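Local coordinates for protein possible adhesin (Caldicellulosiruptor kronotskyensis, PDB 4WA0) that probably mediates attachment of the bacterium to cellulose as a tapirin, this chain being its C-terminal, magnesium-binding beta-helix domain, at residues A[98-103]-A[114-119]; A[118-123]-A[137-142]; A[125-130]-A[152-157]; A[175-180]-A[195-200]; A[181-186]-A[202-207]. All coordinates share one frame; numbering follows the deposited sequence.

Contact 1. Residues A[98-103]-A[114-119]; sequences KTIYVG and YKFVQL
Phe116 and Ile100 meet inside a parallel beta-helix at the place where the chain turns from one face to the next, and successive coils repeat that turn one above the other. Phe116 lies just ahead of the corner. Ile100 CG2 lies over one face of its ring, 3.6 Å from the ring centroid and offset toward the rim, a CH-pi contact, while Ile100 CD1 reaches the far end of the ring near CZ. The two side chains cross obliquely in the buried interior, where Ala97 and Met134 of the coils before and after also touch Phe116.

The chain turns at Val117 and Gln118, and CB of Val117 presses against the carbonyl of Lys98, with Lys98 O 3.2 Å from Val117 CB. Gln118 then joins the preceding coil in parallel register. Its N-H donates to Lys98 O at 2.9 Å, and its own carbonyl O accepts from Ile100 N, so the residue is held to that coil through both its N-H and its carbonyl. The side chain leaves in the rarer position, CG between backbone N and carbonyl carbon (chi1 50°), and runs extended beside Thr99, pointing the same way. At its end a polar bond forms on the side of the sheet away from Phe116: Gln118 NE2 donates to Thr99 OG1 at 2.9 Å, nearly straight at 170° and within the plane of the amide. Leu119, modelled in two conformers, follows on the interior side; in the conformer described its CG is 3.8 Å from Ile100 CG2.

Contact 2. Residues A[118-123]-A[137-142]; sequences QLFSDS and STLASI
The ring of Phe120 meets its neighbours Leu139 and Ser141 obliquely: its CZ is 3.9 Å from Leu139 CD2, and its CD2 is 3.8 Å from Ser141 CB. At the ring edge, in plane, sits CD of Gln118, two residues back on the same strand. Leu139 CD2 touches both the ring and, at 3.9 Å, OE1 of Gln118, whose NE2 is held by Thr99. Pro216 of a later loop touches both Gln118 and Phe120 on this outer side.

The opposite side of the sheet is apolar. Leu119 CB packs on Ala140 CB, and in the conformer described for Leu119 its CD2 lies 3.7 Å from Ile142 CG1. Between the two sides, Leu119 N bonds to Leu139 O, Ser141 N to Leu119 O, and Ser121 N to Ser141 O at 2.8 Å. Water 1 donates to Ser121 O and, at 3.2 Å, to Ser141 OG, which is also bonded to the carbonyl of Pro213. As the strand ends, Ser121 OG accepts from Ser123 N at 3.0 Å, an ST turn. The strands run only 5° from parallel, and this pairing of equivalent strands of successive coils, just past a corner, is how a parallel beta-helix builds each face.

Contact 3. Residues A[125-130]-A[152-157]; sequences VKLAGP and ATVTLK
Gly129 and Ala152 bring the two backbones closest, their CA atoms 5.3 Å apart, yet strands 125-128 and 153-156 do not pair. They belong to different faces of the parallel beta-helix and to successive coils, and so meet near a corner, with Leu127 and Val154 packing inside, rather than along an edge. No hydrogen bond joins them: Gly129 O lies 3.2 Å from Ala152 N, but the angle is too poor for one. Gly129 itself adopts phi 131° and psi 157°, where a side chain would collide with the carbonyl O of Ala128; this lets the chain swing out of the strand toward Pro130.

What joins the segments is apolar packing. Leu127 and Ala152 both send their CB atoms toward the partner segment, and the methylene of Leu127 meets the methyl of Ala152, Leu127 CB to Ala152 CB at 3.6 Å. Beyond CB, the Leu127 chain turns with CG anti to its carbonyl carbon (chi1 -72°), and the CD2 branch reaches on to strand 153-156. Val132 and Met134, from the strand that follows Leu127 in its own coil, lie against the same group: both touch Leu127, Val132 also touches Ala152, and Met134 touches Val154. At the far end of Leu127, the side chain crosses that of Val154 at about a right angle, and CD2 touches two atoms equally closely, Val154 CG2 at 3.7 Å and Thr153 O at 3.7 Å.

Contact 4. Residues A[175-180]-A[195-200]; sequences LILENG and ISIQNN
Leu175 and Leu177 bind the segment 195-200 through a ladder of four backbone hydrogen bonds, the coil-to-coil pairing of a parallel beta-helix at strand 197-199, which ends this face on one side. Gln198 N donates to Leu175 O at 2.8 Å, and Gln198 O accepts from Leu177 N at 2.9 Å, so Gln198 is clasped through both its N-H and its carbonyl. Leu175 N bonds to Ser196 O, just before strand 197-199, and Asn200 N to Leu177 O, just beyond it, the last with its donor tilted 24° from the carbonyl plane. Strands 175-177 and 197-199 run 10° from parallel.

On the outer side, the side chains of Ile176, Gln198 and Asn200 lie together and point the same way. Ile176 CG2 rests at 3.8 Å from Asn200 ND2. That amide also donates to Gln198 OE1, but Gln198 has two deposited conformers and the bond belongs to the one described, so it is not secure. Glu178, just past the strand, turns instead to Lys157 in a salt bridge.

On the inner side Leu177 packs aslant on Ile197, and Ile204 of strand 203-205 touches both. CG of Leu177 stands anti to its carbonyl carbon (chi1 -81°), and from there the CD1 branch meets Ile197 CG2 at 3.9 Å. Asn199 also points to this side, but its carboxamide oxygen is taken by the backbone N of Gly202; the same oxygen rests against the leucine, Asn199 OD1 to Leu177 CB at 3.6 Å.

Contact 5. Residues A[181-186]-A[202-207]; sequences AKLYLA and GTISYS
Leu185 packs on Ser205 and Tyr206. Its CB lies 4.0 Å from Ser205 O, the carbonyl that also accepts the Leu185 N-H. CG turns anti to the carbonyl carbon (chi1 -64°), and from it CD1 meets the Tyr206 ring obliquely, 3.9 Å from Tyr206 CD1; the two side chains run side by side. Leu185 CD1 only just meets Ile204 CG2, a methyl that lies over the centre of one face of the Tyr206 ring and also touches Leu183 CD2 at 4.0 Å.

The backbones pair in parallel: Thr203 N to Ala181 O, Leu183 N to Thr203 O, and Ser205 N to Leu183 O at 2.8 Å. On the outer side, water 2 sits above the centre of the Tyr184 ring, donates to Leu183 O and bonds to Ser205 OG at 2.9 Å. Gly202 opens the segment without a side chain, where a CB would clash with Ala181 O.

Strand 203-205 is outermost at one end of this face of the beta-helix. Strand 182-185 lies between it and strand 161-164, whose Tyr163 stacks on Tyr184, while Ile204 reaches inward to strand 197-199, the strand that follows helix 191-195.

From the N terminus, contact 1 closes the first loop, ten intervening residues between one corner and the next coil's. Contact 2 starts on Gln118 and Leu119, where contact 1 ends, and stacks the following coil on the same face. Contact 3 opens before contact 2 has closed, so these two cross along the chain; it joins the other two faces by packing inside the corner. Contacts 4 and 5 come later, in series with the first three, and cross each other as the coil at this end of the helix is laid on two faces. None is nested. Backbone bonds between Val154, Leu156 and Ile176 tie contact 3 to contact 4, and Leu175 CD2 packs on Leu183 CD2 where contacts 4 and 5 meet.

Contact 1. Residues A[98-103]-A[114-119]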
# COMPACT_ATOMS: atom_id res chain seq x y z
N LYS A 98 6.48 6.60 7.40
CA LYS A 98 6.94 6.78 8.76
C LYS A 98 7.46 5.43 9.28
O LYS A 98 8.55 5.37 9.82
CB LYS A 98 5.82 7.33 9.66
CG LYS A 98 6.20 7.54 11.10
CD LYS A 98 5.06 8.26 11.80
CE LYS A 98 5.16 8.12 13.30
NZ LYS A 98 5.03 6.71 13.78
N THR A 99 6.68 4.38 9.17
CA THR A 99 7.03 3.09 9.86
C THR A 99 6.87 2.03 8.79
O THR A 99 5.91 2.07 8.07
CB THR A 99 6.14 2.77 11.01
OG1 THR A 99 6.21 3.79 12.04
CG2 THR A 99 6.43 1.38 11.61
N ILE A 100 7.88 1.19 8.58
CA ILE A 100 7.70 0.02 7.68
C ILE A 100 8.06 -1.24 8.46
O ILE A 100 9.10 -1.24 9.16
CB ILE A 100 8.49 0.16 6.36
CG1 ILE A 100 8.29 -1.06 5.44
CG2 ILE A 100 10.01 0.42 6.55
CD1 ILE A 100 8.64 -0.85 4.02
N TYR A 101 7.23 -2.28 8.38
CA TYR A 101 7.54 -3.55 8.92
C TYR A 101 7.46 -4.57 7.81
O TYR A 101 6.45 -4.57 7.08
CB TYR A 101 6.50 -3.91 9.99
CG TYR A 101 6.52 -5.35 10.38
CD1 TYR A 101 7.62 -5.87 11.16
CD2 TYR A 101 5.60 -6.27 9.88
CE1 TYR A 101 7.70 -7.23 11.43
CE2 TYR A 101 5.66 -7.63 10.22
CZ TYR A 101 6.71 -8.11 10.96
OH TYR A 101 6.77 -9.47 11.28
N VAL A 102 8.46 -5.44 7.69
CA VAL A 102 8.46 -6.55 6.74
C VAL A 102 8.82 -7.80 7.52
O VAL A 102 9.91 -7.90 8.12
CB VAL A 102 9.42 -6.30 5.59
CG1 VAL A 102 9.42 -7.40 4.58
CG2 VAL A 102 9.06 -5.04 4.81
N GLY A 103 7.94 -8.81 7.42
CA GLY A 103 8.11 -10.05 8.18
C GLY A 103 9.16 -10.96 7.60
O GLY A 103 9.81 -11.68 8.35
N TYR A 114 13.93 5.63 -1.18
CA TYR A 114 13.18 4.93 -0.15
C TYR A 114 13.53 5.56 1.17
O TYR A 114 14.65 5.36 1.69
CB TYR A 114 13.47 3.44 -0.23
CG TYR A 114 13.28 2.75 -1.55
CD1 TYR A 114 14.26 2.77 -2.56
CD2 TYR A 114 12.13 2.02 -1.82
CE1 TYR A 114 14.05 2.12 -3.76
CE2 TYR A 114 11.96 1.35 -3.00
CZ TYR A 114 12.90 1.41 -3.97
OH TYR A 114 12.66 0.75 -5.15
N LYS A 115 12.58 6.29 1.79
CA LYS A 115 12.85 7.05 3.00
C LYS A 115 11.90 6.60 4.11
O LYS A 115 10.70 6.57 3.92
CB LYS A 115 12.63 8.56 2.78
CG LYS A 115 13.51 9.12 1.69
CD LYS A 115 13.36 10.66 1.68
CE LYS A 115 14.18 11.34 0.60
NZ LYS A 115 13.29 11.39 -0.60
N PHE A 116 12.49 6.11 5.20
CA PHE A 116 11.76 5.56 6.33
C PHE A 116 12.18 6.27 7.59
O PHE A 116 13.37 6.45 7.82
CB PHE A 116 12.00 4.07 6.43
CG PHE A 116 11.63 3.32 5.15
CD1 PHE A 116 10.35 3.41 4.64
CD2 PHE A 116 12.56 2.54 4.44
CE1 PHE A 116 10.02 2.77 3.45
CE2 PHE A 116 12.22 1.86 3.29
CZ PHE A 116 10.95 1.99 2.78
N VAL A 117 11.25 6.61 8.44
CA VAL A 117 11.60 7.03 9.79
C VAL A 117 12.03 5.85 10.63
O VAL A 117 13.14 5.90 11.21
CB VAL A 117 10.47 7.86 10.45
CG1 VAL A 117 10.84 8.22 11.88
CG2 VAL A 117 10.11 9.07 9.63
N GLN A 118 11.22 4.78 10.69
CA GLN A 118 11.60 3.57 11.40
C GLN A 118 11.29 2.39 10.54
O GLN A 118 10.25 2.32 9.88
CB GLN A 118 11.02 3.47 12.79
CG GLN A 118 9.59 3.71 12.91
CD GLN A 118 9.07 3.64 14.34
OE1 GLN A 118 9.80 3.69 15.34
NE2 GLN A 118 7.75 3.58 14.44
N LEU A 119 12.27 1.51 10.47
CA LEU A 119 12.21 0.26 9.71
C LEU A 119 12.40 -0.92 10.64
O LEU A 119 13.34 -0.99 11.47
CB LEU A 119 13.34 0.29 8.66
CG LEU A 119 13.42 -0.89 7.70
CD1 LEU A 119 13.96 -0.45 6.38
CD2 LEU A 119 14.22 -2.05 8.27

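Contact 2. Residues A[118-123]-A[137-142]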
# COMPACT_ATOMS: atom_id res chain seq x y z
N GLN A 118 11.22 4.78 10.69
CA GLN A 118 11.60 3.57 11.40
C GLN A 118 11.29 2.39 10.54
O GLN A 118 10.25 2.32 9.88
CB GLN A 118 11.02 3.47 12.79
CG GLN A 118 9.59 3.71 12.91
CD GLN A 118 9.07 3.64 14.34
OE1 GLN A 118 9.80 3.69 15.34
NE2 GLN A 118 7.75 3.58 14.44
N LEU A 119 12.27 1.51 10.47
CA LEU A 119 12.21 0.26 9.71
C LEU A 119 12.40 -0.92 10.64
O LEU A 119 13.34 -0.99 11.47
CB LEU A 119 13.34 0.29 8.66
CG LEU A 119 13.42 -0.89 7.70
CD1 LEU A 119 13.96 -0.45 6.38
CD2 LEU A 119 14.22 -2.05 8.27
N PHE A 120 11.56 -1.94 10.45
CA PHE A 120 11.67 -3.20 11.21
C PHE A 120 11.57 -4.32 10.26
O PHE A 120 10.54 -4.39 9.55
CB PHE A 120 10.54 -3.31 12.22
CG PHE A 120 10.57 -2.28 13.29
CD1 PHE A 120 9.95 -1.06 13.12
CD2 PHE A 120 11.24 -2.53 14.48
CE1 PHE A 120 10.04 -0.10 14.10
CE2 PHE A 120 11.33 -1.56 15.46
CZ PHE A 120 10.75 -0.34 15.25
N SER A 121 12.59 -5.17 10.20
CA SER A 121 12.58 -6.33 9.35
C SER A 121 12.95 -7.51 10.18
O SER A 121 13.94 -7.44 10.98
CB SER A 121 13.55 -6.22 8.18
OG SER A 121 13.82 -7.52 7.66
N ASP A 122 12.23 -8.60 10.01
CA ASP A 122 12.49 -9.84 10.75
C ASP A 122 13.47 -10.74 10.00
O ASP A 122 13.82 -11.83 10.48
CB ASP A 122 11.19 -10.59 11.12
CG ASP A 122 10.40 -9.90 12.20
OD1 ASP A 122 10.99 -9.05 12.93
OD2 ASP A 122 9.20 -10.29 12.34
N SER A 123 14.00 -10.25 8.88
CA SER A 123 14.92 -11.00 8.04
C SER A 123 15.93 -10.06 7.38
O SER A 123 16.45 -9.13 8.03
CB SER A 123 14.10 -11.88 7.06
OG SER A 123 14.91 -12.69 6.24
N SER A 137 15.72 7.65 8.94
CA SER A 137 15.89 8.91 9.68
C SER A 137 16.05 8.74 11.18
O SER A 137 16.75 9.60 11.80
CB SER A 137 14.83 9.97 9.25
OG SER A 137 13.59 9.68 9.72
N THR A 138 15.42 7.73 11.77
CA THR A 138 15.45 7.56 13.24
C THR A 138 15.94 6.18 13.75
O THR A 138 16.82 6.08 14.62
CB THR A 138 14.07 7.96 13.83
OG1 THR A 138 13.80 9.30 13.45
CG2 THR A 138 14.01 7.87 15.31
N LEU A 139 15.32 5.10 13.24
CA LEU A 139 15.54 3.80 13.79
C LEU A 139 15.38 2.69 12.77
O LEU A 139 14.49 2.73 11.90
CB LEU A 139 14.54 3.61 14.90
CG LEU A 139 14.39 2.33 15.67
CD1 LEU A 139 15.62 2.15 16.52
CD2 LEU A 139 13.22 2.33 16.64
N ALA A 140 16.23 1.67 12.87
CA ALA A 140 16.04 0.46 12.04
C ALA A 140 16.52 -0.73 12.85
O ALA A 140 17.51 -0.66 13.62
CB ALA A 140 16.76 0.54 10.69
N SER A 141 15.76 -1.77 12.74
CA SER A 141 16.01 -3.04 13.37
C SER A 141 15.86 -4.11 12.32
O SER A 141 14.71 -4.37 11.82
CB SER A 141 15.00 -3.21 14.52
OG SER A 141 15.15 -4.46 15.15
N ILE A 142 17.00 -4.75 11.99
CA ILE A 142 17.10 -5.72 10.91
C ILE A 142 17.69 -6.98 11.48
O ILE A 142 18.88 -7.01 11.81
CB ILE A 142 17.95 -5.17 9.75
CG1 ILE A 142 17.31 -3.86 9.24
CG2 ILE A 142 18.19 -6.24 8.69
CD1 ILE A 142 18.14 -3.08 8.26
O HOH W 1 13.22 -6.39 13.55

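Contact 3. Residues A[125-130]-A[152-157]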
# COMPACT_ATOMS: atom_id res chain seq x y z
N VAL A 125 17.45 -7.30 4.52
CA VAL A 125 17.13 -6.14 3.72
C VAL A 125 18.19 -6.03 2.62
O VAL A 125 19.33 -5.86 2.94
CB VAL A 125 17.01 -4.84 4.52
CG1 VAL A 125 16.73 -3.64 3.63
CG2 VAL A 125 15.93 -5.00 5.58
N LYS A 126 17.81 -6.24 1.37
CA LYS A 126 18.72 -6.31 0.21
C LYS A 126 18.39 -5.17 -0.76
O LYS A 126 17.24 -5.07 -1.18
CB LYS A 126 18.58 -7.65 -0.44
CG LYS A 126 19.55 -7.74 -1.58
CD LYS A 126 19.46 -9.03 -2.32
CE LYS A 126 20.33 -8.88 -3.59
NZ LYS A 126 20.53 -10.22 -4.17
N LEU A 127 19.34 -4.28 -0.94
CA LEU A 127 19.24 -3.23 -1.98
C LEU A 127 20.25 -3.55 -3.06
O LEU A 127 21.40 -3.77 -2.75
CB LEU A 127 19.56 -1.88 -1.46
CG LEU A 127 18.52 -1.27 -0.54
CD1 LEU A 127 18.68 -1.86 0.79
CD2 LEU A 127 18.90 0.21 -0.38
N ALA A 128 19.77 -3.66 -4.31
CA ALA A 128 20.66 -4.08 -5.44
C ALA A 128 20.36 -3.27 -6.68
O ALA A 128 19.27 -3.38 -7.24
CB ALA A 128 20.51 -5.54 -5.70
N GLY A 129 21.32 -2.47 -7.08
CA GLY A 129 21.26 -1.81 -8.39
C GLY A 129 21.54 -0.33 -8.34
O GLY A 129 21.37 0.34 -7.31
N PRO A 130 21.97 0.25 -9.48
CA PRO A 130 22.17 1.65 -9.52
C PRO A 130 20.91 2.42 -9.19
O PRO A 130 19.81 2.06 -9.55
CB PRO A 130 22.60 1.93 -10.98
CG PRO A 130 23.22 0.66 -11.40
CD PRO A 130 22.32 -0.39 -10.78
N ALA A 152 23.71 0.48 -5.10
CA ALA A 152 22.77 0.92 -4.13
C ALA A 152 23.49 1.71 -3.06
O ALA A 152 24.69 1.48 -2.82
CB ALA A 152 21.99 -0.24 -3.55
N THR A 153 22.80 2.65 -2.44
CA THR A 153 23.29 3.31 -1.24
C THR A 153 22.28 3.27 -0.07
O THR A 153 21.07 3.21 -0.29
CB THR A 153 23.75 4.78 -1.42
OG1 THR A 153 22.66 5.68 -1.62
CG2 THR A 153 24.62 4.88 -2.69
N VAL A 154 22.80 3.37 1.14
CA VAL A 154 22.01 3.52 2.36
C VAL A 154 22.63 4.66 3.16
O VAL A 154 23.87 4.72 3.36
CB VAL A 154 21.93 2.23 3.21
CG1 VAL A 154 21.23 2.51 4.50
CG2 VAL A 154 21.19 1.10 2.45
N THR A 155 21.77 5.55 3.60
CA THR A 155 22.14 6.70 4.45
C THR A 155 21.47 6.59 5.77
O THR A 155 20.23 6.48 5.82
CB THR A 155 21.82 8.03 3.78
OG1 THR A 155 22.53 8.12 2.55
CG2 THR A 155 22.26 9.19 4.62
N LEU A 156 22.26 6.62 6.85
CA LEU A 156 21.73 6.63 8.22
C LEU A 156 21.76 8.10 8.65
O LEU A 156 22.84 8.69 8.81
CB LEU A 156 22.49 5.65 9.17
CG LEU A 156 22.70 4.24 8.50
CD1 LEU A 156 23.41 3.32 9.53
CD2 LEU A 156 21.38 3.64 8.07
N LYS A 157 20.60 8.72 8.81
CA LYS A 157 20.58 10.18 9.03
C LYS A 157 21.03 10.51 10.46
O LYS A 157 21.18 9.68 11.33
CB LYS A 157 19.20 10.79 8.73
CG LYS A 157 18.67 10.47 7.33
CD LYS A 157 19.38 11.22 6.25
CE LYS A 157 18.91 12.67 6.21
NZ LYS A 157 19.78 13.41 5.24

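Contact 4. Residues A[175-180]-A[195-200]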
# COMPACT_ATOMS: atom_id res chain seq x y z
N LEU A 175 27.55 2.81 2.29
CA LEU A 175 26.72 3.01 3.48
C LEU A 175 27.26 4.31 4.10
O LEU A 175 28.49 4.40 4.36
CB LEU A 175 26.73 1.85 4.46
CG LEU A 175 26.13 2.19 5.85
CD1 LEU A 175 24.67 2.24 5.73
CD2 LEU A 175 26.46 1.08 6.84
N ILE A 176 26.36 5.30 4.28
CA ILE A 176 26.74 6.62 4.78
C ILE A 176 26.16 6.86 6.15
O ILE A 176 24.92 6.68 6.34
CB ILE A 176 26.26 7.69 3.81
CG1 ILE A 176 26.84 7.42 2.42
CG2 ILE A 176 26.63 9.09 4.35
CD1 ILE A 176 25.90 7.66 1.27
N LEU A 177 27.01 7.21 7.13
CA LEU A 177 26.52 7.62 8.45
C LEU A 177 26.65 9.13 8.59
O LEU A 177 27.71 9.69 8.31
CB LEU A 177 27.28 7.02 9.59
CG LEU A 177 26.96 5.61 10.04
CD1 LEU A 177 27.47 4.63 9.02
CD2 LEU A 177 27.51 5.27 11.42
N GLU A 178 25.53 9.81 8.88
CA GLU A 178 25.62 11.24 9.19
C GLU A 178 25.99 11.41 10.65
O GLU A 178 26.04 10.46 11.46
CB GLU A 178 24.31 11.95 8.91
CG GLU A 178 23.91 11.90 7.46
CD GLU A 178 22.63 12.74 7.18
OE1 GLU A 178 21.86 13.12 8.14
OE2 GLU A 178 22.46 13.00 5.97
N ASN A 179 26.24 12.67 11.02
CA ASN A 179 26.67 12.98 12.40
C ASN A 179 25.76 12.40 13.48
O ASN A 179 24.55 12.59 13.43
CB ASN A 179 26.68 14.51 12.52
CG ASN A 179 27.27 15.01 13.80
OD1 ASN A 179 26.56 15.18 14.80
ND2 ASN A 179 28.54 15.27 13.79
N GLY A 180 26.33 11.71 14.45
CA GLY A 180 25.61 11.13 15.58
C GLY A 180 24.81 9.90 15.29
O GLY A 180 24.24 9.29 16.23
N ILE A 195 35.48 -0.68 4.04
CA ILE A 195 36.00 0.43 3.26
C ILE A 195 34.92 1.13 2.41
O ILE A 195 35.19 2.19 1.81
CB ILE A 195 37.25 -0.01 2.43
CG1 ILE A 195 36.83 -0.84 1.23
CG2 ILE A 195 38.22 -0.78 3.33
CD1 ILE A 195 37.92 -1.27 0.27
N SER A 196 33.70 0.55 2.36
CA SER A 196 32.56 1.12 1.68
C SER A 196 31.63 1.92 2.60
O SER A 196 30.62 2.43 2.14
CB SER A 196 31.75 0.02 0.98
OG SER A 196 32.49 -0.62 0.02
N ILE A 197 32.03 2.07 3.85
CA ILE A 197 31.27 2.82 4.83
C ILE A 197 31.91 4.20 4.85
O ILE A 197 33.15 4.31 4.96
CB ILE A 197 31.28 2.16 6.22
CG1 ILE A 197 30.64 0.77 6.18
CG2 ILE A 197 30.56 3.09 7.23
CD1 ILE A 197 30.83 0.03 7.47
N GLN A 198 31.09 5.24 4.75
CA GLN A 198 31.51 6.63 4.88
C GLN A 198 30.91 7.19 6.15
O GLN A 198 29.72 7.48 6.18
CB GLN A 198 30.95 7.38 3.70
CG GLN A 198 31.44 8.79 3.48
CD GLN A 198 30.63 9.44 2.40
OE1 GLN A 198 29.86 10.39 2.67
NE2 GLN A 198 30.68 8.84 1.18
N ASN A 199 31.73 7.33 7.19
CA ASN A 199 31.27 7.64 8.54
C ASN A 199 31.58 9.08 8.78
O ASN A 199 32.75 9.44 9.08
CB ASN A 199 31.97 6.78 9.57
CG ASN A 199 31.43 7.00 10.98
OD1 ASN A 199 30.46 7.74 11.14
ND2 ASN A 199 32.01 6.31 11.98
N ASN A 200 30.54 9.90 8.66
CA ASN A 200 30.68 11.38 8.82
C ASN A 200 30.30 11.82 10.22
O ASN A 200 29.32 12.57 10.41
CB ASN A 200 29.84 12.07 7.77
CG ASN A 200 30.29 11.77 6.37
OD1 ASN A 200 31.48 11.62 6.07
ND2 ASN A 200 29.31 11.59 5.48

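Contact 5. Residues A[181-186]-A[202-207]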
# COMPACT_ATOMS: atom_id res chain seq x y z
N ALA A 181 24.84 9.44 14.01
CA ALA A 181 24.15 8.18 13.71
C ALA A 181 24.93 7.06 14.45
O ALA A 181 26.19 7.14 14.65
CB ALA A 181 24.13 7.93 12.22
N LYS A 182 24.21 6.03 14.88
CA LYS A 182 24.79 4.93 15.64
C LYS A 182 24.44 3.64 14.90
O LYS A 182 23.21 3.32 14.77
CB LYS A 182 24.14 4.85 17.03
CG LYS A 182 24.40 6.15 17.80
CD LYS A 182 23.68 6.31 19.13
CE LYS A 182 22.16 6.36 18.98
NZ LYS A 182 21.77 7.55 18.16
N LEU A 183 25.44 2.91 14.40
CA LEU A 183 25.23 1.60 13.78
C LEU A 183 25.74 0.50 14.72
O LEU A 183 26.89 0.55 15.18
CB LEU A 183 25.99 1.48 12.48
CG LEU A 183 25.93 0.16 11.67
CD1 LEU A 183 24.51 -0.22 11.37
CD2 LEU A 183 26.83 0.30 10.45
N TYR A 184 24.89 -0.48 14.96
CA TYR A 184 25.22 -1.63 15.81
C TYR A 184 25.13 -2.87 14.98
O TYR A 184 24.09 -3.11 14.38
CB TYR A 184 24.29 -1.79 17.02
CG TYR A 184 24.14 -0.59 17.96
CD1 TYR A 184 23.24 0.43 17.69
CD2 TYR A 184 24.80 -0.55 19.18
CE1 TYR A 184 23.07 1.50 18.59
CE2 TYR A 184 24.65 0.50 20.05
CZ TYR A 184 23.76 1.51 19.75
OH TYR A 184 23.55 2.53 20.65
N LEU A 185 26.25 -3.64 14.89
CA LEU A 185 26.28 -4.85 14.11
C LEU A 185 26.61 -5.96 15.03
O LEU A 185 27.54 -5.82 15.84
CB LEU A 185 27.35 -4.69 13.00
CG LEU A 185 27.07 -3.60 12.00
CD1 LEU A 185 28.23 -3.51 11.06
CD2 LEU A 185 25.77 -3.91 11.26
N ALA A 186 25.88 -7.06 14.95
CA ALA A 186 26.14 -8.26 15.79
C ALA A 186 27.41 -9.00 15.39
O ALA A 186 27.89 -9.80 16.11
CB ALA A 186 24.96 -9.20 15.70
N GLY A 202 29.48 9.71 12.87
CA GLY A 202 28.68 8.76 13.59
C GLY A 202 29.54 7.74 14.30
O GLY A 202 30.79 7.93 14.48
N THR A 203 28.95 6.66 14.78
CA THR A 203 29.70 5.62 15.50
C THR A 203 29.25 4.25 15.06
O THR A 203 28.02 4.05 14.93
CB THR A 203 29.48 5.73 17.04
OG1 THR A 203 29.62 7.10 17.40
CG2 THR A 203 30.41 4.91 17.82
N ILE A 204 30.21 3.33 14.81
CA ILE A 204 29.92 1.95 14.43
C ILE A 204 30.37 1.06 15.54
O ILE A 204 31.58 1.11 15.87
CB ILE A 204 30.63 1.56 13.11
CG1 ILE A 204 30.32 2.60 12.06
CG2 ILE A 204 30.16 0.17 12.69
CD1 ILE A 204 31.15 2.56 10.81
N SER A 205 29.50 0.17 16.05
CA SER A 205 29.85 -0.78 17.10
C SER A 205 29.78 -2.11 16.41
O SER A 205 28.67 -2.62 16.12
CB SER A 205 28.89 -0.74 18.28
OG SER A 205 28.90 0.57 18.88
N TYR A 206 30.96 -2.66 16.11
CA TYR A 206 31.04 -3.97 15.42
C TYR A 206 31.00 -5.10 16.38
O TYR A 206 31.56 -4.99 17.47
CB TYR A 206 32.30 -4.06 14.61
CG TYR A 206 32.50 -3.07 13.47
CD1 TYR A 206 31.91 -3.29 12.23
CD2 TYR A 206 33.40 -1.98 13.57
CE1 TYR A 206 32.14 -2.44 11.18
CE2 TYR A 206 33.66 -1.15 12.48
CZ TYR A 206 33.02 -1.41 11.28
OH TYR A 206 33.18 -0.62 10.18
N SER A 207 30.36 -6.23 16.05
CA SER A 207 30.24 -7.38 16.97
C SER A 207 29.85 -6.92 18.38
O SER A 207 30.54 -7.22 19.38
CB SER A 207 31.51 -8.22 16.99
OG SER A 207 31.65 -8.84 15.70
O HOH W 2 27.01 2.24 17.51